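Lipoprotein (Actinomyces odontolyticus, PDB 3UP9) probably binds L-methionine as a lipid-anchored substrate-binding protein of the NlpA family, and holds a selenomethionine in its cleft. Local coordinates at residues N117-R120 with A121-L125. Sequence-based numbering, arbitrary orientation.
Sequences NQSR and ALELL. With MSE (selenomethionine), chain B.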
loop_
_atom_site.group_PDB
_atom_site.type_symbol
_atom_site.label_atom_id
_atom_site.label_comp_id
_atom_site.label_asym_id
_atom_site.label_seq_id
_atom_site.Cartn_x
_atom_site.Cartn_y
_atom_site.Cartn_z
ATOM N N ASN A 117 2.938 -4.849 -7.148
ATOM C CA ASN A 117 3.920 -4.322 -6.196
ATOM C C ASN A 117 5.369 -4.727 -6.495
ATOM O O ASN A 117 6.288 -3.927 -6.239
ATOM C CB ASN A 117 3.540 -4.658 -4.735
ATOM C CG ASN A 117 2.324 -3.897 -4.276
ATOM O OD1 ASN A 117 2.286 -2.658 -4.316
ATOM N ND2 ASN A 117 1.302 -4.627 -3.903
ATOM N N GLN A 118 5.572 -5.932 -7.049
ATOM C CA GLN A 118 6.881 -6.340 -7.555
ATOM C C GLN A 118 7.268 -5.447 -8.734
ATOM O O GLN A 118 8.405 -4.938 -8.859
ATOM C CB GLN A 118 6.883 -7.819 -7.980
ATOM C CG GLN A 118 8.237 -8.261 -8.451
ATOM C CD GLN A 118 8.375 -9.727 -8.668
ATOM O OE1 GLN A 118 8.786 -10.164 -9.769
ATOM N NE2 GLN A 118 8.097 -10.522 -7.607
ATOM N N SER A 119 6.307 -5.223 -9.594
ATOM C CA SER A 119 6.532 -4.325 -10.710
ATOM C C SER A 119 6.932 -2.906 -10.226
ATOM O O SER A 119 7.929 -2.329 -10.696
ATOM C CB SER A 119 5.321 -4.298 -11.629
ATOM O OG SER A 119 5.619 -3.367 -12.624
ATOM N N ARG A 120 6.214 -2.395 -9.224
ATOM C CA ARG A 120 6.518 -1.067 -8.706
ATOM C C ARG A 120 7.936 -0.968 -8.025
ATOM O O ARG A 120 8.636 0.031 -8.199
ATOM C CB ARG A 120 5.391 -0.661 -7.774
ATOM C CG ARG A 120 5.629 0.598 -6.975
ATOM C CD ARG A 120 4.446 0.791 -6.048
ATOM N NE ARG A 120 4.478 2.004 -5.233
ATOM C CZ ARG A 120 3.700 2.165 -4.165
ATOM N NH1 ARG A 120 2.817 1.247 -3.847
ATOM N NH2 ARG A 120 3.738 3.271 -3.478
ATOM N N ALA A 121 8.322 -2.017 -7.286
ATOM C CA ALA A 121 9.630 -2.154 -6.630
ATOM C C ALA A 121 10.762 -2.234 -7.671
ATOM O O ALA A 121 11.815 -1.597 -7.513
ATOM C CB ALA A 121 9.636 -3.405 -5.723
ATOM N N LEU A 122 10.532 -3.030 -8.725
ATOM C CA LEU A 122 11.419 -3.092 -9.901
ATOM C C LEU A 122 11.636 -1.727 -10.549
ATOM O O LEU A 122 12.778 -1.380 -10.821
ATOM C CB LEU A 122 10.989 -4.186 -10.907
ATOM C CG LEU A 122 11.277 -5.624 -10.349
ATOM C CD1 LEU A 122 10.664 -6.683 -11.259
ATOM C CD2 LEU A 122 12.765 -5.855 -10.089
ATOM N N GLU A 123 10.585 -0.924 -10.730
ATOM C CA GLU A 123 10.742 0.461 -11.262
ATOM C C GLU A 123 11.650 1.317 -10.345
ATOM O O GLU A 123 12.479 2.106 -10.808
ATOM C CB GLU A 123 9.400 1.203 -11.349
ATOM C CG GLU A 123 8.227 0.481 -11.986
ATOM C CD GLU A 123 8.352 0.307 -13.468
ATOM O OE1 GLU A 123 9.385 0.770 -14.014
ATOM O OE2 GLU A 123 7.413 -0.289 -14.078
ATOM N N LEU A 124 11.415 1.197 -9.037
ATOM C CA LEU A 124 12.133 1.978 -8.066
ATOM C C LEU A 124 13.593 1.637 -8.207
ATOM O O LEU A 124 14.412 2.551 -8.207
ATOM C CB LEU A 124 11.644 1.698 -6.622
ATOM C CG LEU A 124 12.394 2.471 -5.544
ATOM C CD1 LEU A 124 12.163 3.964 -5.816
ATOM C CD2 LEU A 124 11.897 2.033 -4.177
ATOM N N LEU A 125 13.917 0.334 -8.337
ATOM C CA LEU A 125 15.305 -0.089 -8.500
ATOM C C LEU A 125 15.890 0.392 -9.851
ATOM O O LEU A 125 17.064 0.745 -9.893
ATOM C CB LEU A 125 15.485 -1.612 -8.242
ATOM C CG LEU A 125 15.085 -2.143 -6.818
ATOM C CD1 LEU A 125 15.080 -3.664 -6.712
ATOM C CD2 LEU A 125 15.948 -1.535 -5.735
HETATM N N MSE B 300 -0.552 0.485 1.371
HETATM C CA MSE B 300 0.181 -0.013 0.187
HETATM C C MSE B 300 0.842 1.084 -0.613
HETATM O O MSE B 300 0.294 2.216 -0.693
HETATM O OXT MSE B 300 1.914 0.798 -1.169
HETATM C CB MSE B 300 -0.757 -0.763 -0.723
HETATM C CG MSE B 300 -0.059 -1.453 -1.937
HETATM SE SE MSE B 300 -1.354 -2.352 -3.026
HETATM C CE MSE B 300 -2.262 -3.588 -1.740
#
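R120 NH1 donates a hydrogen bond to OXT of the bound selenomethionine at 2.9 Å. N117 and R120 belong to the ligand pocket and lie on helix 115-127 of this periplasmic-binding-protein-like fold. Four successive i to i+4 bonds run through the helix here: A121 N on N117 O, L122 N on Q118 O, E123 N on S119 O and L124 N on R120 O. R120 sets CG anti to its own N (chi1 171°) and stays stretched out as far as NE, which brings the guanidinium to the ligand. The ligand carboxylate meets the guanidinium at its edge, near its plane. R120 NE forms a salt bridge with E193, which probably helps fix the group's rotation. The N117 amide lies against the ligand side chain. N117 ND2 is 3.6 Å from the ligand SE. N117 OD1 is equally close to the ligand CG. D114 takes a hydrogen bond from N117 ND2, and N174, itself bonded to the ligand, gives one to N117 OD1. An alanine at N117 would probably leave D114 and N174 without these bonds and open a gap beside the selenium. A121, L122 and L125 pack on strands 107-112, 151-156 and 170-173 of the five-stranded sheet. The side chains of Q118 and L122 run alongside each other, and Q118 CG comes within 4.0 Å of L122 CD1.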